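Local coordinates for adenylate kinase (Desulfovibrio gigas, PDB 2XB4), which probably catalyses the reversible transfer of the terminal phosphate group from ATP to AMP, giving two ADP, and binds a metal ion, here zinc, at residues G125-K130 and L158-D163; G41-G46 and I65-E70; I3-P8 and F108-L113; V90-L95 and A188-N193. All coordinates share one frame; numbering follows the deposited sequence.

Adenylate kinase is built from a CORE domain and two smaller domains that move during catalysis. Contact 3 joins two inner strands of the parallel sheet, about 7 Å from the centre of the chain. Contact 4 packs helices against that sheet, and Leu4 CD2 meets Tyr191 CE2 at 3.8 Å. Contact 2 reaches the predicted NMP region; it touches contact 4 through Ile65 CD1, 3.7 Å from Leu95 N. Contact 1, which supplies a zinc ligand, stands away, its centre about 27 Å from that of contact 3 and 38 Å from that of contact 2. Yet contacts 1 and 3 touch one tartrate, at the P-loop predicted to bind ATP, through Arg126 and Pro8.

Contact 1. Residues G125-K130 and L158-D163; sequences GRRICK and LSARAD. With ZN (zinc ion), chain B; SRT (S,R meso-tartaric acid), chain C.
Ile128 and Ser159 form the tight part of this contact, an antiparallel hydrogen-bonded pair in which Ile128 N gives a nearly straight bond to Ser159 O (2.7 Å, 171°) and Ser159 N returns one to Ile128 O (2.9 Å). On the Ile128 side of the sheet, Ile128 CG1 presses on Arg161 CG at 3.5 Å. On the other, Leu158 CD2 lies 3.7 Å from Cys129 N. Ala160 CB sits 3.9 Å above one face of the Arg127 guanidinium, toward its rim.

Water borders even this pair, bridging Ile128 O and Ser159 OG; farther along, a second molecule joins Arg126 O to Arg161 N. Arg126 NH1 and Arg161 NH2 approach to 3.5 Å without bonding, their planes 67° apart; Asp164 forms salt bridges with both arginines and probably offsets the repulsion. Arg161 NH1 and NH2 are hydrogen-bonded to Cys129 O and Lys130 O of a second subunit. Arg126 NH2 lies 2.9 Å from tartrate O1.

With SG anti to the backbone N (chi1 177°), Cys129 reaches zinc at 2.3 Å, alongside His135, Cys151 and Cys154. A two-stranded ribbon beside a three-cysteine, one-histidine zinc site is consistent with the metal-bearing LID domain of adenylate kinases.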
# COMPACT_ATOMS: atom_id res chain seq x y z
N GLY A 125 -13.32 -5.81 -6.60
CA GLY A 125 -14.29 -5.60 -5.49
C GLY A 125 -13.72 -5.91 -4.10
O GLY A 125 -14.32 -5.57 -3.04
N ARG A 126 -12.54 -6.52 -4.04
CA ARG A 126 -11.96 -6.86 -2.72
C ARG A 126 -11.69 -5.61 -1.88
O ARG A 126 -11.13 -4.61 -2.40
CB ARG A 126 -10.61 -7.55 -2.93
CG ARG A 126 -10.63 -8.96 -3.71
CD ARG A 126 -9.22 -9.35 -4.19
NE ARG A 126 -9.26 -10.70 -4.75
CZ ARG A 126 -8.33 -11.22 -5.56
NH1 ARG A 126 -7.26 -10.48 -5.86
NH2 ARG A 126 -8.47 -12.47 -6.05
N ARG A 127 -11.98 -5.67 -0.59
CA ARG A 127 -11.72 -4.54 0.36
C ARG A 127 -11.02 -5.16 1.53
O ARG A 127 -11.44 -6.23 1.98
CB ARG A 127 -13.02 -3.86 0.82
CG ARG A 127 -13.69 -3.05 -0.40
CD ARG A 127 -12.80 -1.86 -0.90
NE ARG A 127 -13.44 -1.10 -2.00
CZ ARG A 127 -13.37 -1.39 -3.30
NH1 ARG A 127 -12.72 -2.48 -3.74
NH2 ARG A 127 -14.04 -0.62 -4.17
N ILE A 128 -9.90 -4.56 1.98
CA ILE A 128 -9.11 -5.19 3.05
C ILE A 128 -9.41 -4.45 4.34
O ILE A 128 -9.40 -3.22 4.38
CB ILE A 128 -7.60 -5.00 2.79
CG1 ILE A 128 -7.20 -5.50 1.41
CG2 ILE A 128 -6.75 -5.74 3.90
CD1 ILE A 128 -7.99 -6.74 0.96
N CYS A 129 -9.69 -5.22 5.41
CA CYS A 129 -9.87 -4.66 6.73
C CYS A 129 -8.56 -4.23 7.38
O CYS A 129 -7.59 -5.01 7.47
CB CYS A 129 -10.59 -5.73 7.60
SG CYS A 129 -10.83 -5.24 9.38
N LYS A 130 -8.56 -3.00 7.89
CA LYS A 130 -7.40 -2.46 8.61
C LYS A 130 -7.05 -3.25 9.85
O LYS A 130 -5.87 -3.41 10.18
CB LYS A 130 -7.66 -0.99 8.98
CG LYS A 130 -6.34 -0.21 9.13
CD LYS A 130 -6.48 1.35 9.38
CE LYS A 130 -7.03 1.71 10.81
NZ LYS A 130 -6.06 2.53 11.68
N LEU A 158 -12.06 -0.07 5.85
CA LEU A 158 -11.77 -0.91 4.63
C LEU A 158 -10.92 -0.09 3.67
O LEU A 158 -11.11 1.12 3.53
CB LEU A 158 -13.10 -1.31 3.91
CG LEU A 158 -13.84 -2.42 4.65
CD1 LEU A 158 -15.19 -2.67 3.91
CD2 LEU A 158 -13.01 -3.71 4.84
N SER A 159 -10.03 -0.75 2.96
CA SER A 159 -9.39 -0.03 1.85
C SER A 159 -9.22 -0.92 0.67
O SER A 159 -9.34 -2.15 0.79
CB SER A 159 -8.08 0.55 2.33
OG SER A 159 -7.23 -0.46 2.62
N ALA A 160 -8.92 -0.32 -0.48
CA ALA A 160 -8.65 -1.10 -1.67
C ALA A 160 -7.14 -1.33 -1.85
O ALA A 160 -6.35 -0.49 -1.40
CB ALA A 160 -9.29 -0.42 -2.89
N ARG A 161 -6.74 -2.41 -2.52
CA ARG A 161 -5.30 -2.58 -2.83
C ARG A 161 -5.06 -2.14 -4.26
O ARG A 161 -5.80 -2.52 -5.15
CB ARG A 161 -4.88 -4.06 -2.74
CG ARG A 161 -5.22 -4.74 -1.39
CD ARG A 161 -4.60 -6.17 -1.32
NE ARG A 161 -5.06 -7.09 -2.41
CZ ARG A 161 -4.51 -8.31 -2.63
NH1 ARG A 161 -3.42 -8.70 -1.90
NH2 ARG A 161 -4.99 -9.09 -3.62
N ALA A 162 -3.98 -1.36 -4.46
CA ALA A 162 -3.72 -0.83 -5.78
C ALA A 162 -3.64 -1.95 -6.86
O ALA A 162 -4.11 -1.75 -7.98
CB ALA A 162 -2.44 -0.00 -5.79
N ASP A 163 -3.01 -3.09 -6.58
CA ASP A 163 -2.86 -4.14 -7.62
C ASP A 163 -4.22 -4.73 -8.03
O ASP A 163 -4.38 -5.20 -9.18
CB ASP A 163 -2.02 -5.36 -7.13
CG ASP A 163 -0.46 -5.06 -7.10
OD1 ASP A 163 0.03 -4.09 -7.78
OD2 ASP A 163 0.27 -5.82 -6.39
ZN ZN B . -12.47 -6.71 10.10
O1 SRT C . -9.27 -15.16 -6.72
O11 SRT C . -8.19 -16.57 -5.33
C1 SRT C . -8.29 -15.87 -6.37
C2 SRT C . -7.37 -15.99 -7.50
O2 SRT C . -6.85 -14.81 -8.09
C3 SRT C . -6.82 -17.33 -7.81
O3 SRT C . -7.96 -17.55 -8.67
C4 SRT C . -5.61 -17.28 -8.64
O4 SRT C . -4.52 -17.22 -8.05
O41 SRT C . -5.74 -17.32 -9.87
O HOH W 1 -8.70 -4.25 -3.46
O HOH W 2 -7.26 -1.66 4.98

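Contact 2. Residues G41-G46 and I65-E70; sequences GGTELG and IPMVLE
The flat carboxylate of Glu70 receives Leu45 over one face: methyl CD1 of Leu45 stands 3.6 Å from Glu70 CD and equally far, 3.7 Å, from OE1 and OE2, hence almost directly above the group. Glu70 OE1 also accepts from a water at 2.9 Å, and this water in turn accepts from Leu45 N, relaying one polar link between the segments. The proline ring of Pro66 offers its CB to the same methyl, Leu45 CD1, at 3.6 Å, the two side chains crossing at about a right angle.

Leu45 carries the contact, its CD1 lying between Pro66 and Glu70. The bond from CA to CB points toward the helix, and chi1 of -67° sets CG anti to the carbonyl carbon; nearer its own backbone, Leu45 CB rests 3.7 Å from Met67 CG. The loop behind is shaped by an ST motif, in which Thr43 OG1 accepts from Gly46 N at 2.9 Å.

His38, in the last turn of helix 31-40, ties both sides: its ND1 is hydrogen-bonded to Thr43 OG1, and its NE2 makes a weak bond with Met67 O. Segment 41-46 lies in the predicted NMP region. Its direct contact with 65-70 is thus van der Waals packing of Leu45, one methyl over a carboxylate included, while the polar ties between loop and helix run through one water and His38.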
# COMPACT_ATOMS: atom_id res chain seq x y z
N GLY A 41 18.31 -23.58 -7.43
CA GLY A 41 19.19 -24.64 -7.07
C GLY A 41 20.28 -25.05 -8.08
O GLY A 41 21.06 -26.00 -7.80
N GLY A 42 20.35 -24.39 -9.27
CA GLY A 42 21.48 -24.67 -10.25
C GLY A 42 21.49 -26.18 -10.73
O GLY A 42 22.57 -26.85 -10.81
N THR A 43 20.30 -26.72 -10.99
CA THR A 43 20.21 -28.02 -11.65
C THR A 43 20.81 -27.75 -13.04
O THR A 43 21.06 -26.55 -13.41
CB THR A 43 18.77 -28.56 -11.73
OG1 THR A 43 17.96 -27.63 -12.49
CG2 THR A 43 18.17 -28.86 -10.30
N GLU A 44 21.15 -28.80 -13.78
CA GLU A 44 21.68 -28.57 -15.13
C GLU A 44 20.62 -27.84 -15.99
O GLU A 44 20.98 -26.90 -16.72
CB GLU A 44 22.19 -29.84 -15.80
CG GLU A 44 23.55 -29.72 -16.63
CD GLU A 44 24.79 -28.95 -15.94
OE1 GLU A 44 25.33 -29.26 -14.85
OE2 GLU A 44 25.24 -27.95 -16.53
N LEU A 45 19.34 -28.20 -15.85
CA LEU A 45 18.32 -27.49 -16.60
C LEU A 45 18.24 -26.07 -16.06
O LEU A 45 18.10 -25.16 -16.87
CB LEU A 45 16.93 -28.15 -16.53
CG LEU A 45 16.80 -29.53 -17.21
CD1 LEU A 45 15.51 -30.28 -16.72
CD2 LEU A 45 16.81 -29.41 -18.72
N GLY A 46 18.29 -25.87 -14.74
CA GLY A 46 18.20 -24.51 -14.20
C GLY A 46 19.32 -23.55 -14.65
O GLY A 46 19.07 -22.36 -14.79
N ILE A 65 9.66 -27.78 -20.06
CA ILE A 65 8.89 -29.02 -19.92
C ILE A 65 9.75 -30.04 -19.15
O ILE A 65 9.28 -30.57 -18.16
CB ILE A 65 8.49 -29.59 -21.28
CG1 ILE A 65 7.46 -28.65 -21.99
CG2 ILE A 65 7.87 -31.01 -21.11
CD1 ILE A 65 6.19 -28.56 -21.32
N PRO A 66 11.04 -30.25 -19.56
CA PRO A 66 11.85 -31.17 -18.69
C PRO A 66 11.99 -30.72 -17.23
O PRO A 66 12.03 -31.56 -16.33
CB PRO A 66 13.22 -31.20 -19.38
CG PRO A 66 13.04 -30.71 -20.76
CD PRO A 66 11.67 -30.02 -20.89
N MET A 67 12.08 -29.42 -17.00
CA MET A 67 12.04 -28.95 -15.61
C MET A 67 10.81 -29.37 -14.87
O MET A 67 10.94 -29.82 -13.70
CB MET A 67 12.13 -27.42 -15.54
CG MET A 67 13.48 -26.96 -15.88
SD MET A 67 13.77 -25.13 -15.67
CE MET A 67 15.36 -25.13 -15.05
N VAL A 68 9.64 -29.12 -15.47
CA VAL A 68 8.41 -29.50 -14.85
C VAL A 68 8.43 -31.01 -14.54
O VAL A 68 8.14 -31.45 -13.41
CB VAL A 68 7.16 -29.11 -15.74
CG1 VAL A 68 5.90 -29.77 -15.13
CG2 VAL A 68 7.07 -27.56 -15.86
N LEU A 69 8.81 -31.82 -15.53
CA LEU A 69 8.77 -33.29 -15.29
C LEU A 69 9.74 -33.71 -14.18
O LEU A 69 9.40 -34.64 -13.40
CB LEU A 69 9.16 -34.06 -16.54
CG LEU A 69 8.01 -34.50 -17.44
CD1 LEU A 69 7.42 -35.77 -16.79
CD2 LEU A 69 7.00 -33.37 -17.72
N GLU A 70 10.93 -33.07 -14.10
CA GLU A 70 11.88 -33.40 -13.05
C GLU A 70 11.31 -33.10 -11.67
O GLU A 70 11.57 -33.82 -10.71
CB GLU A 70 13.21 -32.62 -13.18
CG GLU A 70 14.04 -33.21 -14.31
CD GLU A 70 15.54 -32.86 -14.28
OE1 GLU A 70 16.03 -31.94 -13.51
OE2 GLU A 70 16.25 -33.50 -15.13
O HOH W 3 18.48 -30.92 -14.61

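Contact 3. Residues I3-P8 and F108-L113; sequences ILIFGP and FVIEIL. With SRT (S,R meso-tartaric acid), chain C.
Ile110 is held between Leu4 and Phe6 by both of its backbone polar atoms: Ile110 N gives a bond to Leu4 O at 2.9 Å, and Ile110 O accepts from Phe6 N at 2.8 Å. Leu4 N to Phe108 O, longer at 3.2 Å, and Ile112 N to Phe6 O at 2.9 Å extend the ladder, and the strands run parallel, 13° apart.

Side chains pair above and below this ladder. On one face Ile110 CD1 meets Ile3 CG2 at 3.8 Å, and Ile5 CG1 lies 4.1 Å from Ile110 CG2. On the other, Val109 turns CG1 anti to the backbone N (chi1 168°), which places this methyl at the edge of the Phe6 ring, in its plane and 3.7 Å from CE2.

Further out, strand 80-83 flanks segment 3-8 and strand 201-206 flanks 108-113. Helix 184-192 covers the face holding Leu4 and Phe6, with Thr184 against Phe6. Buried Glu111, a polar exception on that face, points its acid out of the pair, where OE1 is hydrogen-bonded to Tyr202 OH.

The ladder ends where the P-loop begins. Pro8 O has Ser11 OG as a hydrogen-bond partner and takes a weak bond from tartrate O3 at 3.1 Å. Four peptide bonds and largely apolar, close-packed faces imply a well-ordered pairing of the strands, at whose end the loop predicted to bind ATP holds tartrate in this crystal.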
# COMPACT_ATOMS: atom_id res chain seq x y z
N ILE A 3 -3.23 -34.51 -10.60
CA ILE A 3 -4.29 -33.55 -11.02
C ILE A 3 -3.69 -32.27 -11.65
O ILE A 3 -2.66 -31.79 -11.12
CB ILE A 3 -5.09 -33.14 -9.76
CG1 ILE A 3 -5.66 -34.40 -9.08
CG2 ILE A 3 -6.19 -32.09 -10.14
CD1 ILE A 3 -6.51 -34.16 -7.76
N LEU A 4 -4.27 -31.74 -12.77
CA LEU A 4 -3.91 -30.42 -13.34
C LEU A 4 -5.09 -29.53 -12.94
O LEU A 4 -6.22 -30.00 -13.02
CB LEU A 4 -3.95 -30.41 -14.91
CG LEU A 4 -2.68 -30.89 -15.59
CD1 LEU A 4 -2.68 -32.38 -15.41
CD2 LEU A 4 -2.72 -30.54 -17.06
N ILE A 5 -4.86 -28.31 -12.48
CA ILE A 5 -5.97 -27.41 -12.19
C ILE A 5 -5.84 -26.14 -13.04
O ILE A 5 -4.73 -25.57 -13.17
CB ILE A 5 -6.06 -27.10 -10.65
CG1 ILE A 5 -7.33 -26.26 -10.28
CG2 ILE A 5 -4.76 -26.46 -10.12
CD1 ILE A 5 -7.60 -26.34 -8.72
N PHE A 6 -6.97 -25.70 -13.62
CA PHE A 6 -6.99 -24.44 -14.36
C PHE A 6 -8.05 -23.46 -13.74
O PHE A 6 -9.20 -23.84 -13.45
CB PHE A 6 -7.41 -24.68 -15.83
CG PHE A 6 -6.43 -25.54 -16.64
CD1 PHE A 6 -5.36 -24.95 -17.32
CD2 PHE A 6 -6.57 -26.92 -16.66
CE1 PHE A 6 -4.46 -25.74 -18.13
CE2 PHE A 6 -5.71 -27.74 -17.40
CZ PHE A 6 -4.64 -27.19 -18.15
N GLY A 7 -7.71 -22.16 -13.71
CA GLY A 7 -8.75 -21.15 -13.48
C GLY A 7 -8.13 -19.75 -13.59
O GLY A 7 -6.89 -19.62 -13.42
N PRO A 8 -8.94 -18.73 -13.87
CA PRO A 8 -8.43 -17.37 -14.10
C PRO A 8 -8.17 -16.73 -12.74
O PRO A 8 -8.70 -17.22 -11.71
CB PRO A 8 -9.64 -16.62 -14.68
CG PRO A 8 -10.86 -17.37 -14.19
CD PRO A 8 -10.40 -18.86 -14.13
N PHE A 108 -7.11 -36.58 -13.00
CA PHE A 108 -8.17 -35.62 -13.02
C PHE A 108 -7.67 -34.30 -13.60
O PHE A 108 -6.54 -33.89 -13.35
CB PHE A 108 -8.66 -35.34 -11.58
CG PHE A 108 -9.34 -36.56 -10.93
CD1 PHE A 108 -8.62 -37.43 -10.10
CD2 PHE A 108 -10.69 -36.82 -11.17
CE1 PHE A 108 -9.24 -38.54 -9.50
CE2 PHE A 108 -11.33 -37.98 -10.58
CZ PHE A 108 -10.61 -38.83 -9.74
N VAL A 109 -8.56 -33.56 -14.26
CA VAL A 109 -8.21 -32.19 -14.62
C VAL A 109 -9.37 -31.38 -14.09
O VAL A 109 -10.55 -31.70 -14.38
CB VAL A 109 -8.07 -31.99 -16.19
CG1 VAL A 109 -8.00 -30.48 -16.59
CG2 VAL A 109 -6.89 -32.74 -16.68
N ILE A 110 -9.05 -30.36 -13.31
CA ILE A 110 -10.13 -29.50 -12.75
C ILE A 110 -10.13 -28.12 -13.44
O ILE A 110 -9.08 -27.47 -13.55
CB ILE A 110 -9.87 -29.28 -11.27
CG1 ILE A 110 -10.05 -30.63 -10.50
CG2 ILE A 110 -10.87 -28.21 -10.63
CD1 ILE A 110 -9.54 -30.57 -9.02
N GLU A 111 -11.29 -27.64 -13.84
CA GLU A 111 -11.36 -26.30 -14.40
C GLU A 111 -12.39 -25.54 -13.59
O GLU A 111 -13.54 -25.99 -13.47
CB GLU A 111 -11.74 -26.33 -15.89
CG GLU A 111 -11.87 -24.92 -16.49
CD GLU A 111 -12.73 -24.85 -17.79
OE1 GLU A 111 -13.10 -25.89 -18.42
OE2 GLU A 111 -13.06 -23.71 -18.16
N ILE A 112 -12.00 -24.38 -13.06
CA ILE A 112 -12.96 -23.49 -12.40
C ILE A 112 -13.46 -22.47 -13.45
O ILE A 112 -12.66 -21.75 -14.05
CB ILE A 112 -12.33 -22.76 -11.21
CG1 ILE A 112 -11.72 -23.81 -10.26
CG2 ILE A 112 -13.47 -21.88 -10.53
CD1 ILE A 112 -10.87 -23.18 -9.18
N LEU A 113 -14.78 -22.41 -13.64
CA LEU A 113 -15.43 -21.68 -14.76
C LEU A 113 -15.97 -20.43 -14.14
O LEU A 113 -16.69 -20.52 -13.11
CB LEU A 113 -16.69 -22.43 -15.29
CG LEU A 113 -16.34 -23.43 -16.38
CD1 LEU A 113 -15.61 -24.69 -15.78
CD2 LEU A 113 -17.60 -23.82 -17.10
O1 SRT C . -9.27 -15.16 -6.72
O11 SRT C . -8.19 -16.57 -5.33
C1 SRT C . -8.29 -15.87 -6.37
C2 SRT C . -7.37 -15.99 -7.50
O2 SRT C . -6.85 -14.81 -8.09
C3 SRT C . -6.82 -17.33 -7.81
O3 SRT C . -7.96 -17.55 -8.67
C4 SRT C . -5.61 -17.28 -8.64
O4 SRT C . -4.52 -17.22 -8.05
O41 SRT C . -5.74 -17.32 -9.87

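Contact 4. Residues V90-L95 and A188-N193; sequences VQAQKL and AYYYKN
Ala92 and Tyr190 mark the nearest backbone approach, CA to CA 7.6 Å, of helices 90-95 and 188-192, whose axes pass 9.8 Å apart at 41°. Two tyrosines bridge the helices by reaching from one to the other.

Tyr190 and Tyr191 take different first torsions: CG of Tyr190 is anti to the backbone N (chi1 163°), that of Tyr191 anti to the carbonyl carbon (chi1 -67°). Even so both rings arrive at the small side chain of Ala92, whose CB lies 3.7 Å from CD2 of Tyr190 and the same distance from CE2 of Tyr191. The rings also meet each other, CD2 of Tyr190 standing over the centre of the Tyr191 ring.

Beyond the methyl the phenol oxygens diverge. Tyr191 OH donates a weak hydrogen bond to Ala92 O at 2.6 Å, and Leu95 CD2 packs beside that hydroxyl at 3.8 Å. Tyr190 OH instead settles over the backbone, 3.4 Å from Gln93 CA, the side chains of Gln93 and Tyr190 crossing at about a right angle. The amide of Gln93 looks elsewhere, its NE2 bonded to Glu97.

Pro86, predicted to bind AMP, touches Ala92 and Leu95. Tyr191 also rests on Leu4 and Phe6 of strand 2-6, so the two helices pack side by side over the parallel sheet, as in the alpha/beta P-loop fold of nucleotide kinases.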
# COMPACT_ATOMS: atom_id res chain seq x y z
N VAL A 90 0.62 -24.98 -27.12
CA VAL A 90 1.93 -25.59 -27.45
C VAL A 90 2.53 -26.21 -26.17
O VAL A 90 2.97 -27.38 -26.19
CB VAL A 90 2.91 -24.59 -28.16
CG1 VAL A 90 4.37 -25.12 -28.23
CG2 VAL A 90 2.37 -24.18 -29.61
N GLN A 91 2.52 -25.47 -25.06
CA GLN A 91 2.95 -26.06 -23.79
C GLN A 91 2.07 -27.24 -23.40
O GLN A 91 2.62 -28.26 -22.83
CB GLN A 91 2.85 -25.07 -22.62
CG GLN A 91 3.85 -23.93 -22.76
CD GLN A 91 3.62 -22.79 -21.69
OE1 GLN A 91 2.57 -22.67 -21.09
NE2 GLN A 91 4.65 -21.97 -21.47
N ALA A 92 0.75 -27.14 -23.59
CA ALA A 92 -0.10 -28.23 -23.10
C ALA A 92 0.22 -29.53 -23.83
O ALA A 92 0.14 -30.68 -23.23
CB ALA A 92 -1.60 -27.91 -23.34
N GLN A 93 0.40 -29.43 -25.17
CA GLN A 93 0.64 -30.66 -25.95
C GLN A 93 2.10 -31.19 -25.60
O GLN A 93 2.34 -32.39 -25.45
CB GLN A 93 0.54 -30.38 -27.45
CG GLN A 93 0.95 -31.60 -28.22
CD GLN A 93 0.74 -31.41 -29.71
OE1 GLN A 93 0.20 -30.38 -30.15
NE2 GLN A 93 1.19 -32.38 -30.51
N LYS A 94 3.07 -30.29 -25.50
CA LYS A 94 4.48 -30.77 -25.15
C LYS A 94 4.46 -31.44 -23.79
O LYS A 94 5.14 -32.51 -23.57
CB LYS A 94 5.51 -29.62 -25.20
CG LYS A 94 5.70 -29.24 -26.68
CD LYS A 94 6.60 -27.94 -26.77
CE LYS A 94 7.31 -27.93 -28.16
NZ LYS A 94 7.63 -26.51 -28.41
N LEU A 95 3.68 -30.87 -22.86
CA LEU A 95 3.57 -31.48 -21.52
C LEU A 95 2.91 -32.88 -21.58
O LEU A 95 3.39 -33.84 -20.98
CB LEU A 95 2.77 -30.59 -20.55
CG LEU A 95 2.45 -31.13 -19.12
CD1 LEU A 95 3.79 -31.21 -18.31
CD2 LEU A 95 1.55 -30.16 -18.35
N ALA A 188 -6.79 -25.94 -21.50
CA ALA A 188 -7.76 -26.73 -20.68
C ALA A 188 -8.65 -27.60 -21.58
O ALA A 188 -8.85 -28.80 -21.32
CB ALA A 188 -8.65 -25.78 -19.86
N TYR A 189 -9.18 -27.02 -22.68
CA TYR A 189 -10.03 -27.75 -23.61
C TYR A 189 -9.32 -28.87 -24.39
O TYR A 189 -9.94 -29.83 -24.76
CB TYR A 189 -10.77 -26.81 -24.60
CG TYR A 189 -11.61 -25.73 -23.98
CD1 TYR A 189 -12.07 -25.83 -22.64
CD2 TYR A 189 -12.03 -24.63 -24.75
CE1 TYR A 189 -12.85 -24.79 -22.07
CE2 TYR A 189 -12.85 -23.64 -24.22
CZ TYR A 189 -13.27 -23.70 -22.91
OH TYR A 189 -14.03 -22.65 -22.40
N TYR A 190 -8.04 -28.70 -24.67
CA TYR A 190 -7.24 -29.75 -25.24
C TYR A 190 -7.27 -30.98 -24.30
O TYR A 190 -7.45 -32.14 -24.77
CB TYR A 190 -5.85 -29.20 -25.46
CG TYR A 190 -4.80 -30.23 -25.67
CD1 TYR A 190 -4.64 -30.88 -26.95
CD2 TYR A 190 -3.87 -30.53 -24.66
CE1 TYR A 190 -3.62 -31.79 -27.12
CE2 TYR A 190 -2.83 -31.51 -24.88
CZ TYR A 190 -2.74 -32.09 -26.08
OH TYR A 190 -1.76 -33.01 -26.35
N TYR A 191 -7.20 -30.74 -22.99
CA TYR A 191 -7.32 -31.88 -22.05
C TYR A 191 -8.77 -32.40 -22.01
O TYR A 191 -8.96 -33.61 -22.06
CB TYR A 191 -6.77 -31.59 -20.64
CG TYR A 191 -5.24 -31.39 -20.69
CD1 TYR A 191 -4.38 -32.49 -20.76
CD2 TYR A 191 -4.67 -30.11 -20.62
CE1 TYR A 191 -2.97 -32.30 -20.91
CE2 TYR A 191 -3.30 -29.92 -20.72
CZ TYR A 191 -2.48 -30.99 -20.91
OH TYR A 191 -1.16 -30.75 -20.94
N LYS A 192 -9.76 -31.52 -21.86
CA LYS A 192 -11.14 -31.95 -21.86
C LYS A 192 -11.43 -32.93 -23.01
O LYS A 192 -12.14 -33.95 -22.84
CB LYS A 192 -12.07 -30.75 -21.94
CG LYS A 192 -13.55 -30.99 -21.71
CD LYS A 192 -14.36 -29.60 -21.78
CE LYS A 192 -15.84 -30.01 -21.82
NZ LYS A 192 -16.88 -28.92 -21.66
N ASN A 193 -10.99 -32.52 -24.19
CA ASN A 193 -11.28 -33.24 -25.42
C ASN A 193 -10.62 -34.60 -25.56
O ASN A 193 -11.00 -35.33 -26.45
CB ASN A 193 -11.04 -32.33 -26.63
CG ASN A 193 -12.15 -31.27 -26.74
OD1 ASN A 193 -13.28 -31.53 -26.35
ND2 ASN A 193 -11.83 -30.09 -27.23